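Local coordinates for sorbitol dehydrogenase (Gluconobacter oxydans, PDB 5ITG), which probably catalyses the NADP-dependent oxidation of D-sorbitol to L-sorbose, at residues 27-32 with 121-126; 55-60 with 98-103; 113-118 with 165-170; 42-47 with 261-266; 220-225 with 268-273. One frame throughout, in Å; residues are numbered along the deposited sequence.

Contact 1: residues 27-32 with 121-126; sequences GIVHFG and PAIRIV
Ile28 and Ile125, then Val29 and Val126, are bridged as parallel strand partners in the Rossmann sheet, with Val29 N bonded to Ile125 O at 3.1 Å. One step earlier the carbonyl of Gly27 takes two donors: Arg124 N at 3.0 Å, tilted from the carbonyl plane, and a weak bond from Ile125 N. The end of Ile123 packs on the Gly27 backbone, CD1 lying 3.5 Å from Gly27 C. Ile28 and Ile125 lie side by side and point the same way, CG1 of the first 4.1 Å from CB of the second, on the face where helix 41-46 packs on Ile28 and Phe269 on Ile125. On the other face Val29 crosses Ile123 at about a right angle, their CG2 methyls 3.9 Å apart. With CG1 anti to the backbone N (chi1 164°), CG2 is left beside the N, where it meets Ile123. Val126 CG1 touches the edge of the Phe31 ring in its plane, 4.0 Å from CE2. Across the contact the polar bonding is all backbone to backbone, while branched side chains meet on both faces, joined by Phe31 on that of Val29 and Val126, the chemistry expected of a buried strand pair.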
# COMPACT_ATOMS: atom_id res chain seq x y z
N GLY A 27 1.37 -10.29 21.52
CA GLY A 27 1.58 -11.47 20.70
C GLY A 27 2.27 -11.10 19.40
O GLY A 27 2.72 -11.97 18.65
N ILE A 28 2.35 -9.80 19.14
CA ILE A 28 2.96 -9.28 17.92
C ILE A 28 3.89 -8.10 18.23
O ILE A 28 3.57 -7.25 19.06
CB ILE A 28 1.88 -8.74 16.95
CG1 ILE A 28 0.85 -9.82 16.65
CG2 ILE A 28 2.53 -8.24 15.65
CD1 ILE A 28 -0.42 -9.27 16.00
N VAL A 29 5.03 -8.07 17.56
CA VAL A 29 5.95 -6.95 17.69
C VAL A 29 5.94 -6.31 16.30
O VAL A 29 6.13 -7.01 15.30
CB VAL A 29 7.39 -7.40 18.03
CG1 VAL A 29 8.37 -6.25 17.77
CG2 VAL A 29 7.46 -7.82 19.48
N HIS A 30 5.70 -5.01 16.24
CA HIS A 30 5.65 -4.31 14.96
C HIS A 30 6.73 -3.26 14.79
O HIS A 30 6.88 -2.38 15.64
CB HIS A 30 4.29 -3.63 14.77
CG HIS A 30 4.15 -2.94 13.45
ND1 HIS A 30 3.85 -3.62 12.29
CD2 HIS A 30 4.32 -1.64 13.10
CE1 HIS A 30 3.85 -2.77 11.28
NE2 HIS A 30 4.13 -1.56 11.74
N PHE A 31 7.46 -3.34 13.69
CA PHE A 31 8.52 -2.38 13.37
C PHE A 31 7.98 -1.31 12.42
O PHE A 31 7.46 -1.63 11.36
CB PHE A 31 9.70 -3.10 12.71
CG PHE A 31 10.62 -3.78 13.69
CD1 PHE A 31 11.58 -3.06 14.39
CD2 PHE A 31 10.53 -5.16 13.91
CE1 PHE A 31 12.44 -3.68 15.29
CE2 PHE A 31 11.39 -5.79 14.82
CZ PHE A 31 12.34 -5.05 15.51
N GLY A 32 8.13 -0.05 12.80
CA GLY A 32 7.65 1.04 11.96
C GLY A 32 6.20 1.38 12.26
O GLY A 32 5.30 0.98 11.51
N PRO A 121 8.28 -16.14 24.13
CA PRO A 121 7.49 -17.19 23.48
C PRO A 121 6.08 -16.76 23.07
O PRO A 121 5.50 -17.33 22.15
CB PRO A 121 7.47 -18.31 24.53
CG PRO A 121 8.77 -18.11 25.26
CD PRO A 121 8.79 -16.61 25.44
N ALA A 122 5.53 -15.77 23.77
CA ALA A 122 4.18 -15.27 23.47
C ALA A 122 4.17 -14.46 22.17
O ALA A 122 3.13 -14.32 21.53
CB ALA A 122 3.66 -14.42 24.62
N ILE A 123 5.33 -13.92 21.80
CA ILE A 123 5.44 -13.15 20.56
C ILE A 123 5.61 -14.17 19.44
O ILE A 123 6.65 -14.80 19.31
CB ILE A 123 6.66 -12.21 20.61
CG1 ILE A 123 6.38 -11.08 21.61
CG2 ILE A 123 6.96 -11.67 19.22
CD1 ILE A 123 5.08 -10.32 21.35
N ARG A 124 4.55 -14.34 18.66
CA ARG A 124 4.56 -15.32 17.58
C ARG A 124 4.58 -14.72 16.17
O ARG A 124 4.72 -15.44 15.17
CB ARG A 124 3.35 -16.24 17.76
CG ARG A 124 3.39 -17.01 19.07
CD ARG A 124 2.14 -17.85 19.28
NE ARG A 124 1.07 -17.10 19.93
CZ ARG A 124 -0.18 -17.54 20.04
NH1 ARG A 124 -0.52 -18.73 19.55
NH2 ARG A 124 -1.09 -16.81 20.66
N ILE A 125 4.43 -13.41 16.09
CA ILE A 125 4.46 -12.71 14.82
C ILE A 125 5.24 -11.41 14.94
O ILE A 125 5.08 -10.66 15.90
CB ILE A 125 3.05 -12.34 14.32
CG1 ILE A 125 2.27 -13.61 13.96
CG2 ILE A 125 3.15 -11.42 13.09
CD1 ILE A 125 0.80 -13.34 13.65
N VAL A 126 6.08 -11.15 13.95
CA VAL A 126 6.85 -9.92 13.90
C VAL A 126 6.44 -9.24 12.60
O VAL A 126 6.81 -9.69 11.51
CB VAL A 126 8.37 -10.20 13.90
CG1 VAL A 126 9.13 -8.89 13.73
CG2 VAL A 126 8.77 -10.88 15.20

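Contact 2: residues 55-60 with 98-103; sequences WAIVGV and MGALRD
Arg102, whose CG rests 3.8 Å from Ala56 CB, carries a flat guanidinium that meets the Gly99 carbonyl at its edge and in its plane. NE donates to Gly99 O at 2.7 Å with a nearly straight bond (166°), and NH2 adds a weak second one. The side chain is bent at chi2 and chi3, so it folds back over its own segment, and NH2 finds a further partner in the carbonyl of Asp79. Between the backbones two bonds follow the parallel pattern, Ile57 N to Ala100 O at 2.8 Å and Arg102 N to Ile57 O at 2.9 Å. The third, Gly59 N to Asp103 O at 2.7 Å, is shifted: regular pairing would offer Gly59 the carbonyl of Arg102. The shift by one residue marks a bulge, and Asp103 N is buried there without a partner. Leu101 CD1 lies 3.5 Å from Gly59 N; glycine fits because a CB here would probably crowd that methyl. Ile57 and Leu101 cross at about a right angle, CG2 4.1 Å from CD1. Asp103 lies alongside Val58, its carboxylate salt-bridged to Lys76. Strand 56-61 is thus flanked in the sheet by strands 26-31 and 93-106, with Glu46 of helix 41-46 bonded to Gly99 N and touching Ala100.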
# COMPACT_ATOMS: atom_id res chain seq x y z
N TRP A 55 -3.01 -11.22 21.53
CA TRP A 55 -2.41 -10.68 20.32
C TRP A 55 -2.21 -9.18 20.34
O TRP A 55 -2.29 -8.52 19.29
CB TRP A 55 -3.25 -11.09 19.11
CG TRP A 55 -3.24 -12.58 18.89
CD1 TRP A 55 -4.24 -13.46 19.18
CD2 TRP A 55 -2.16 -13.35 18.35
NE1 TRP A 55 -3.86 -14.74 18.84
CE2 TRP A 55 -2.59 -14.70 18.33
CE3 TRP A 55 -0.88 -13.04 17.88
CZ2 TRP A 55 -1.78 -15.74 17.85
CZ3 TRP A 55 -0.08 -14.07 17.40
CH2 TRP A 55 -0.53 -15.40 17.39
N ALA A 56 -1.94 -8.63 21.52
CA ALA A 56 -1.69 -7.20 21.64
C ALA A 56 -0.44 -6.92 20.83
O ALA A 56 0.33 -7.83 20.55
CB ALA A 56 -1.47 -6.81 23.10
N ILE A 57 -0.23 -5.66 20.47
CA ILE A 57 0.93 -5.30 19.66
C ILE A 57 1.93 -4.41 20.40
O ILE A 57 1.55 -3.45 21.05
CB ILE A 57 0.50 -4.54 18.38
CG1 ILE A 57 -0.47 -5.39 17.55
CG2 ILE A 57 1.72 -4.22 17.54
CD1 ILE A 57 -1.13 -4.62 16.41
N VAL A 58 3.21 -4.76 20.30
CA VAL A 58 4.27 -3.96 20.90
C VAL A 58 4.94 -3.26 19.72
O VAL A 58 5.54 -3.91 18.87
CB VAL A 58 5.33 -4.84 21.61
CG1 VAL A 58 6.44 -3.96 22.16
CG2 VAL A 58 4.69 -5.66 22.72
N GLY A 59 4.83 -1.94 19.66
CA GLY A 59 5.42 -1.21 18.56
C GLY A 59 6.86 -0.79 18.78
O GLY A 59 7.26 -0.46 19.90
N VAL A 60 7.65 -0.81 17.71
CA VAL A 60 9.06 -0.43 17.80
C VAL A 60 9.47 0.55 16.70
O VAL A 60 9.24 0.30 15.51
CB VAL A 60 9.99 -1.67 17.70
CG1 VAL A 60 11.44 -1.24 17.85
CG2 VAL A 60 9.62 -2.68 18.77
N MSE A 98 -8.49 3.31 19.58
CA MSE A 98 -7.82 2.03 19.38
C MSE A 98 -6.95 1.61 20.56
O MSE A 98 -6.15 2.41 21.06
CB MSE A 98 -6.96 2.12 18.13
CG MSE A 98 -7.71 2.56 16.88
SE MSE A 98 -8.55 1.07 16.02
CE MSE A 98 -6.94 0.26 15.32
N GLY A 99 -7.07 0.36 20.99
CA GLY A 99 -6.27 -0.11 22.11
C GLY A 99 -5.30 -1.25 21.84
O GLY A 99 -4.57 -1.66 22.75
N ALA A 100 -5.27 -1.76 20.61
CA ALA A 100 -4.39 -2.88 20.26
C ALA A 100 -2.89 -2.67 20.51
O ALA A 100 -2.18 -3.62 20.84
CB ALA A 100 -4.62 -3.28 18.80
N LEU A 101 -2.42 -1.44 20.33
CA LEU A 101 -1.00 -1.11 20.53
C LEU A 101 -0.79 -0.86 22.01
O LEU A 101 -1.16 0.20 22.52
CB LEU A 101 -0.65 0.14 19.73
CG LEU A 101 0.81 0.62 19.69
CD1 LEU A 101 1.70 -0.45 19.07
CD2 LEU A 101 0.88 1.90 18.90
N ARG A 102 -0.18 -1.82 22.71
CA ARG A 102 0.02 -1.70 24.15
C ARG A 102 1.34 -1.13 24.63
O ARG A 102 1.50 -0.82 25.81
CB ARG A 102 -0.23 -3.06 24.82
CG ARG A 102 -1.70 -3.49 24.83
CD ARG A 102 -2.56 -2.54 25.67
NE ARG A 102 -3.05 -1.39 24.91
CZ ARG A 102 -2.92 -0.12 25.30
NH1 ARG A 102 -2.31 0.17 26.44
NH2 ARG A 102 -3.42 0.85 24.54
N ASP A 103 2.31 -0.98 23.73
CA ASP A 103 3.58 -0.40 24.11
C ASP A 103 4.27 0.13 22.86
O ASP A 103 4.08 -0.41 21.77
CB ASP A 103 4.48 -1.44 24.79
CG ASP A 103 5.46 -0.81 25.78
OD1 ASP A 103 5.76 0.40 25.65
OD2 ASP A 103 5.92 -1.53 26.69

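Contact 3: residues 113-118 with 165-170; sequences AVLKHL and FGYVVE
Val114 and Tyr167 make the tight part of this helix-helix contact: Val114 CG1 lies 3.6 Å from Tyr167 CD1, and CB of the valine is 3.7 Å from CE1. The two side chains cross at about a right angle, the short branched one lying obliquely to the ring. With CG anti to the carbonyl carbon (chi1 -85°), the tyrosine leans from its own helix into the groove between Val114, Leu115 and Leu118. Leu115 CG approaches CD1 at 4.2 Å, while Leu118 CD2 sits against the tyrosine backbone, 3.7 Å from Tyr167 O. An alanine in place of Tyr167 would probably open a gap beside Val114 and Leu115, although Leu118 would keep its contacts with CB and the carbonyl. The looser part is at Glu170, where only the aliphatic CG is used, 4.1 Å from Leu115 CD2; its carboxylate, turned to Arg173 and Arg174, is salt-bridged there. Lys116, farther round helix 111-119, is turned to solvent. The segment axes are 9.9 Å apart at their closest and inclined by 43°. Both helices lie against strand 26-31, Leu118 on Val29 and Phe31, Tyr167 on Phe31, and helix 164-177 in turn packs through Phe165, Val168 and Val169 on helix 194-209.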
# COMPACT_ATOMS: atom_id res chain seq x y z
N ALA A 113 15.87 -4.14 25.40
CA ALA A 113 14.43 -4.08 25.65
C ALA A 113 13.63 -4.63 24.46
O ALA A 113 12.62 -5.31 24.64
CB ALA A 113 14.01 -2.65 25.93
N VAL A 114 14.09 -4.31 23.25
CA VAL A 114 13.43 -4.78 22.04
C VAL A 114 13.64 -6.27 21.88
O VAL A 114 12.71 -7.01 21.56
CB VAL A 114 13.98 -4.06 20.78
CG1 VAL A 114 13.42 -4.72 19.52
CG2 VAL A 114 13.60 -2.59 20.82
N LEU A 115 14.88 -6.72 22.12
CA LEU A 115 15.22 -8.13 22.00
C LEU A 115 14.46 -9.00 22.99
O LEU A 115 14.13 -10.14 22.68
CB LEU A 115 16.73 -8.32 22.18
CG LEU A 115 17.59 -7.98 20.95
CD1 LEU A 115 19.06 -8.10 21.32
CD2 LEU A 115 17.25 -8.92 19.80
N LYS A 116 14.19 -8.47 24.18
CA LYS A 116 13.45 -9.22 25.19
C LYS A 116 12.06 -9.55 24.66
O LYS A 116 11.57 -10.67 24.82
CB LYS A 116 13.31 -8.42 26.49
CG LYS A 116 12.64 -9.19 27.61
CD LYS A 116 12.32 -8.30 28.81
CE LYS A 116 11.71 -9.12 29.95
NZ LYS A 116 10.55 -9.94 29.50
N HIS A 117 11.42 -8.57 24.03
CA HIS A 117 10.09 -8.80 23.48
C HIS A 117 10.16 -9.81 22.35
O HIS A 117 9.35 -10.73 22.26
CB HIS A 117 9.47 -7.50 22.96
CG HIS A 117 8.68 -6.75 23.98
ND1 HIS A 117 9.16 -5.64 24.64
CD2 HIS A 117 7.43 -6.97 24.47
CE1 HIS A 117 8.25 -5.20 25.48
NE2 HIS A 117 7.19 -5.98 25.40
N LEU A 118 11.16 -9.64 21.49
CA LEU A 118 11.37 -10.50 20.34
C LEU A 118 11.61 -11.98 20.68
O LEU A 118 11.26 -12.86 19.89
CB LEU A 118 12.53 -9.97 19.50
CG LEU A 118 12.23 -9.19 18.22
CD1 LEU A 118 10.88 -8.49 18.29
CD2 LEU A 118 13.35 -8.21 17.97
N PHE A 165 16.82 -5.92 10.36
CA PHE A 165 17.42 -7.20 9.98
C PHE A 165 18.21 -7.76 11.16
O PHE A 165 18.08 -8.94 11.51
CB PHE A 165 18.37 -6.99 8.80
CG PHE A 165 17.82 -6.08 7.74
CD1 PHE A 165 16.70 -6.45 7.00
CD2 PHE A 165 18.40 -4.85 7.50
CE1 PHE A 165 16.17 -5.60 6.04
CE2 PHE A 165 17.88 -3.99 6.55
CZ PHE A 165 16.76 -4.37 5.81
N GLY A 166 19.03 -6.91 11.77
CA GLY A 166 19.83 -7.34 12.90
C GLY A 166 19.00 -7.79 14.09
O GLY A 166 19.30 -8.81 14.71
N TYR A 167 17.95 -7.03 14.41
CA TYR A 167 17.08 -7.35 15.54
C TYR A 167 16.34 -8.67 15.33
O TYR A 167 16.33 -9.53 16.21
CB TYR A 167 16.04 -6.24 15.74
CG TYR A 167 16.51 -5.08 16.59
CD1 TYR A 167 16.61 -5.20 17.97
CD2 TYR A 167 16.83 -3.86 16.00
CE1 TYR A 167 17.03 -4.13 18.77
CE2 TYR A 167 17.25 -2.77 16.79
CZ TYR A 167 17.34 -2.92 18.17
OH TYR A 167 17.76 -1.86 18.94
N VAL A 168 15.73 -8.82 14.16
CA VAL A 168 14.97 -10.01 13.84
C VAL A 168 15.82 -11.27 13.78
O VAL A 168 15.48 -12.28 14.41
CB VAL A 168 14.22 -9.83 12.49
CG1 VAL A 168 13.65 -11.16 12.01
CG2 VAL A 168 13.09 -8.82 12.68
N VAL A 169 16.92 -11.22 13.05
CA VAL A 169 17.79 -12.39 12.94
C VAL A 169 18.45 -12.74 14.28
O VAL A 169 18.54 -13.91 14.63
CB VAL A 169 18.84 -12.18 11.84
CG1 VAL A 169 19.90 -13.28 11.89
CG2 VAL A 169 18.15 -12.20 10.47
N GLU A 170 18.89 -11.74 15.04
CA GLU A 170 19.50 -12.02 16.34
C GLU A 170 18.44 -12.62 17.27
O GLU A 170 18.73 -13.54 18.04
CB GLU A 170 20.08 -10.73 16.96
CG GLU A 170 20.58 -10.89 18.39
CD GLU A 170 21.77 -11.84 18.54
OE1 GLU A 170 22.25 -12.41 17.53
OE2 GLU A 170 22.23 -12.01 19.69

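Contact 4: residues 42-47 with 261-266; sequences AFYVEQ and HQWVLE
Tyr44 and His261 supply the hydrogen bond across this contact: His261 ND1 donates to Tyr44 OH at 2.8 Å, nearly straight (167°) and in the plane of the imidazole. His261 CG sits in the crowded position between the backbone N and the carbonyl carbon (chi1 56°), which brings it to 3.6 Å from Tyr44 OH and 4.0 Å from Phe43 CE2. A phenylalanine in place of Tyr44 would probably leave ND1 without this acceptor and the imidazole freer to turn. The aromatic contacts form a cluster. Phe43 points its edge at the face of His261, an edge-to-face pair with CE2 over the centre of the imidazole, 3.6 Å above its plane. Tyr44 and Trp263 pass each other pointing opposite ways, their rings at an oblique angle, with Tyr44 CD2 3.4 Å from Trp263 CE3; Tyr44 CB lies at the edge of the indole. From the same segment as Phe43, Gln47 NE2 donates to Phe43 O at 3.0 Å from above the carbonyl plane and also rests over one face of the Phe43 ring, near its rim. Around them His40 meets Tyr44 edge-to-face and Arg230 makes a cation-pi contact with Phe43. Chemically, one directed polar bond fixes the turn of the imidazole while a ring edge blocks one of its faces, and the tyrosine serves as both acceptor and packing surface for the indole.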
# COMPACT_ATOMS: atom_id res chain seq x y z
N ALA A 42 -3.29 -2.74 12.84
CA ALA A 42 -3.79 -2.54 14.20
C ALA A 42 -5.31 -2.59 14.21
O ALA A 42 -5.93 -3.04 15.19
CB ALA A 42 -3.30 -1.19 14.74
N PHE A 43 -5.91 -2.13 13.12
CA PHE A 43 -7.37 -2.10 12.95
C PHE A 43 -7.98 -3.49 12.96
O PHE A 43 -8.98 -3.74 13.64
CB PHE A 43 -7.71 -1.39 11.64
CG PHE A 43 -9.18 -1.29 11.35
CD1 PHE A 43 -9.98 -0.37 12.02
CD2 PHE A 43 -9.77 -2.11 10.39
CE1 PHE A 43 -11.34 -0.26 11.74
CE2 PHE A 43 -11.13 -2.01 10.10
CZ PHE A 43 -11.92 -1.08 10.77
N TYR A 44 -7.39 -4.41 12.20
CA TYR A 44 -7.90 -5.78 12.14
C TYR A 44 -7.70 -6.51 13.47
O TYR A 44 -8.59 -7.24 13.93
CB TYR A 44 -7.24 -6.56 11.00
CG TYR A 44 -7.75 -6.18 9.63
CD1 TYR A 44 -8.98 -6.66 9.16
CD2 TYR A 44 -7.02 -5.33 8.80
CE1 TYR A 44 -9.46 -6.31 7.90
CE2 TYR A 44 -7.49 -4.96 7.53
CZ TYR A 44 -8.71 -5.45 7.09
OH TYR A 44 -9.18 -5.09 5.85
N VAL A 45 -6.53 -6.33 14.08
CA VAL A 45 -6.25 -6.98 15.34
C VAL A 45 -7.24 -6.51 16.41
O VAL A 45 -7.71 -7.31 17.23
CB VAL A 45 -4.80 -6.69 15.80
CG1 VAL A 45 -4.59 -7.16 17.23
CG2 VAL A 45 -3.83 -7.42 14.87
N GLU A 46 -7.55 -5.22 16.38
CA GLU A 46 -8.48 -4.63 17.34
C GLU A 46 -9.82 -5.37 17.35
O GLU A 46 -10.49 -5.45 18.38
CB GLU A 46 -8.73 -3.16 16.97
CG GLU A 46 -9.66 -2.41 17.92
CD GLU A 46 -8.94 -1.88 19.13
OE1 GLU A 46 -7.89 -2.45 19.50
OE2 GLU A 46 -9.42 -0.89 19.73
N GLN A 47 -10.19 -5.92 16.20
CA GLN A 47 -11.46 -6.63 16.05
C GLN A 47 -11.46 -8.11 16.43
O GLN A 47 -12.50 -8.75 16.42
CB GLN A 47 -11.97 -6.48 14.62
CG GLN A 47 -12.17 -5.03 14.21
CD GLN A 47 -12.39 -4.89 12.72
OE1 GLN A 47 -13.41 -5.34 12.19
NE2 GLN A 47 -11.44 -4.26 12.03
N HIS A 261 -11.42 -1.05 3.38
CA HIS A 261 -10.20 -1.67 3.87
C HIS A 261 -10.16 -3.11 3.40
O HIS A 261 -11.19 -3.77 3.29
CB HIS A 261 -10.13 -1.58 5.40
CG HIS A 261 -11.30 -2.18 6.11
ND1 HIS A 261 -11.36 -3.51 6.46
CD2 HIS A 261 -12.46 -1.63 6.53
CE1 HIS A 261 -12.50 -3.76 7.08
NE2 HIS A 261 -13.19 -2.63 7.13
N GLN A 262 -8.96 -3.59 3.08
CA GLN A 262 -8.82 -4.95 2.62
C GLN A 262 -7.48 -5.53 2.99
O GLN A 262 -6.46 -4.83 2.98
CB GLN A 262 -9.00 -5.02 1.09
CG GLN A 262 -8.78 -6.41 0.51
CD GLN A 262 -9.35 -6.55 -0.89
OE1 GLN A 262 -9.31 -5.62 -1.70
NE2 GLN A 262 -9.88 -7.74 -1.20
N TRP A 263 -7.48 -6.81 3.33
CA TRP A 263 -6.25 -7.49 3.68
C TRP A 263 -6.34 -8.94 3.25
O TRP A 263 -7.14 -9.71 3.79
CB TRP A 263 -6.00 -7.42 5.19
CG TRP A 263 -4.62 -7.85 5.59
CD1 TRP A 263 -3.60 -8.22 4.77
CD2 TRP A 263 -4.11 -7.94 6.93
NE1 TRP A 263 -2.48 -8.55 5.51
CE2 TRP A 263 -2.77 -8.38 6.84
CE3 TRP A 263 -4.65 -7.70 8.20
CZ2 TRP A 263 -1.96 -8.58 7.96
CZ3 TRP A 263 -3.85 -7.90 9.32
CH2 TRP A 263 -2.52 -8.33 9.19
N VAL A 264 -5.55 -9.29 2.25
CA VAL A 264 -5.49 -10.65 1.74
C VAL A 264 -4.17 -11.18 2.26
O VAL A 264 -3.12 -10.57 2.04
CB VAL A 264 -5.53 -10.66 0.20
CG1 VAL A 264 -5.39 -12.08 -0.31
CG2 VAL A 264 -6.86 -10.06 -0.27
N LEU A 265 -4.21 -12.31 2.94
CA LEU A 265 -3.00 -12.84 3.55
C LEU A 265 -2.79 -14.33 3.33
O LEU A 265 -3.71 -15.12 3.53
CB LEU A 265 -3.07 -12.52 5.05
CG LEU A 265 -1.99 -12.92 6.05
CD1 LEU A 265 -0.72 -12.13 5.79
CD2 LEU A 265 -2.51 -12.65 7.46
N GLU A 266 -1.58 -14.71 2.92
CA GLU A 266 -1.28 -16.12 2.73
C GLU A 266 -1.22 -16.75 4.12
O GLU A 266 -0.61 -16.20 5.04
CB GLU A 266 0.06 -16.28 1.99
CG GLU A 266 -0.06 -15.99 0.49
CD GLU A 266 1.26 -16.04 -0.26
OE1 GLU A 266 2.33 -16.12 0.39
OE2 GLU A 266 1.23 -15.97 -1.50

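Contact 5: residues 220-225 with 268-273; sequences NATFPN and QFADGR
Thr222 and Pro224 face Gln268 and Ala270 in the Rossmann domain, where residues 221-224 and 268-270 run in roughly opposite directions, Ala221 CA lying 5.5 Å from Ala270 CA. Both segments are irregular loops flanking the antiparallel strands 226-228 and 263-266, with no strand pairing between them, one leading in from helix 211-220 and the other on to strand 282-284. The cross-link is the threonine hydroxyl: Thr222 OG1 donates to Gln268 O at 2.8 Å, from above the carbonyl plane (39° out of it). Threonine suits the place because its two branches do different work. OG1 stands between the backbone N and the carbonyl carbon (chi1 61°), where it meets Gln268 O, whereas CG2 is anti to the carbonyl carbon and rests 3.9 Å from Ala270 CB. Thr184 also hydrogen-bonds to Thr222 OG1, so the hydroxyl ties three segments together. Pro224 packs its ring against the same carbonyl, CD reaching Gln268 O at 3.6 Å; its CG makes a looser approach to the Phe269 ring. The small side chain of Ala270 fits close against the opposite backbone, at the end of the helix: its CB is 3.2 Å from Asn220 O.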
# COMPACT_ATOMS: atom_id res chain seq x y z
N ASN A 220 12.23 -22.90 9.56
CA ASN A 220 11.25 -22.74 10.63
C ASN A 220 10.43 -21.46 10.63
O ASN A 220 9.28 -21.46 11.06
CB ASN A 220 11.95 -22.94 11.97
CG ASN A 220 12.46 -24.36 12.16
OD1 ASN A 220 11.67 -25.28 12.39
ND2 ASN A 220 13.76 -24.55 12.03
N ALA A 221 11.02 -20.36 10.17
CA ALA A 221 10.28 -19.11 10.12
C ALA A 221 9.43 -19.15 8.86
O ALA A 221 9.60 -20.03 8.02
CB ALA A 221 11.25 -17.93 10.06
N THR A 222 8.51 -18.20 8.73
CA THR A 222 7.67 -18.13 7.53
C THR A 222 7.60 -16.66 7.13
O THR A 222 7.75 -15.78 7.98
CB THR A 222 6.23 -18.67 7.79
OG1 THR A 222 5.58 -17.88 8.80
CG2 THR A 222 6.27 -20.13 8.25
N PHE A 223 7.41 -16.41 5.83
CA PHE A 223 7.34 -15.06 5.28
C PHE A 223 6.14 -14.95 4.32
O PHE A 223 6.31 -14.77 3.11
CB PHE A 223 8.62 -14.72 4.51
CG PHE A 223 9.88 -14.85 5.31
CD1 PHE A 223 10.46 -16.09 5.53
CD2 PHE A 223 10.49 -13.72 5.85
CE1 PHE A 223 11.64 -16.22 6.28
CE2 PHE A 223 11.67 -13.83 6.60
CZ PHE A 223 12.24 -15.08 6.81
N PRO A 224 4.91 -15.04 4.86
CA PRO A 224 3.73 -14.96 4.01
C PRO A 224 3.61 -13.66 3.26
O PRO A 224 3.98 -12.60 3.76
CB PRO A 224 2.58 -15.15 5.00
CG PRO A 224 3.11 -14.45 6.23
CD PRO A 224 4.54 -14.97 6.29
N ASN A 225 3.09 -13.75 2.04
CA ASN A 225 2.86 -12.56 1.22
C ASN A 225 1.45 -12.08 1.57
O ASN A 225 0.57 -12.89 1.87
CB ASN A 225 2.90 -12.89 -0.26
CG ASN A 225 4.29 -13.25 -0.74
OD1 ASN A 225 5.19 -12.41 -0.75
ND2 ASN A 225 4.46 -14.49 -1.16
N GLN A 268 0.41 -18.79 6.04
CA GLN A 268 1.66 -19.50 6.28
C GLN A 268 2.27 -18.91 7.55
O GLN A 268 3.06 -17.97 7.49
CB GLN A 268 2.62 -19.30 5.11
CG GLN A 268 1.98 -19.43 3.74
CD GLN A 268 2.92 -19.06 2.61
OE1 GLN A 268 3.69 -18.12 2.72
NE2 GLN A 268 2.84 -19.79 1.51
N PHE A 269 1.89 -19.47 8.70
CA PHE A 269 2.41 -18.99 9.97
C PHE A 269 3.23 -20.06 10.68
O PHE A 269 2.86 -21.23 10.71
CB PHE A 269 1.25 -18.48 10.83
CG PHE A 269 0.68 -17.17 10.34
CD1 PHE A 269 -0.08 -17.14 9.17
CD2 PHE A 269 0.99 -15.97 10.97
CE1 PHE A 269 -0.51 -15.91 8.63
CE2 PHE A 269 0.57 -14.75 10.44
CZ PHE A 269 -0.18 -14.72 9.27
N ALA A 270 4.36 -19.64 11.24
CA ALA A 270 5.28 -20.54 11.92
C ALA A 270 4.80 -21.04 13.27
O ALA A 270 5.03 -22.20 13.63
CB ALA A 270 6.64 -19.87 12.09
N ASP A 271 4.12 -20.18 14.02
CA ASP A 271 3.67 -20.57 15.34
C ASP A 271 2.34 -19.95 15.74
O ASP A 271 2.25 -19.26 16.76
CB ASP A 271 4.76 -20.22 16.36
CG ASP A 271 4.50 -20.81 17.73
OD1 ASP A 271 3.81 -21.85 17.81
OD2 ASP A 271 4.99 -20.23 18.72
N GLY A 272 1.31 -20.18 14.93
CA GLY A 272 -0.00 -19.65 15.23
C GLY A 272 -0.26 -18.23 14.76
O GLY A 272 0.67 -17.49 14.41
N ARG A 273 -1.53 -17.85 14.75
CA ARG A 273 -1.95 -16.52 14.32
C ARG A 273 -3.33 -16.20 14.87
O ARG A 273 -4.08 -17.10 15.25
CB ARG A 273 -2.01 -16.45 12.79
CG ARG A 273 -3.10 -17.34 12.18
CD ARG A 273 -3.37 -16.96 10.73
NE ARG A 273 -4.26 -17.88 10.02
CZ ARG A 273 -5.58 -17.94 10.19
NH1 ARG A 273 -6.19 -17.13 11.04
NH2 ARG A 273 -6.29 -18.81 9.47

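Contacts 1 and 2 share the core of the sheet: strands 26-31 and 56-61 are neighbours, joined by His30 O and Val60 N at 2.7 Å, and the two centres are about 9 Å apart. Contact 3 covers one face of contact 1, with Val29 CG1 3.4 Å from Leu118 CD1. Contact 4 meets contact 2 where Met98 CE lies 3.4 Å from Phe43 CA, and contact 5 where Glu266 OE1 accepts from Asn225 N at 3.0 Å. Contact 5 in turn reaches contact 1, Phe269 CE2 lying 3.5 Å from Ile125 CD1. Contacts 3 and 4 do not touch, their nearest atoms about 14 Å apart. The structure is substrate-free; as in other Rossmann folds, the dinucleotide probably binds beyond strand 26-31, near Gly32.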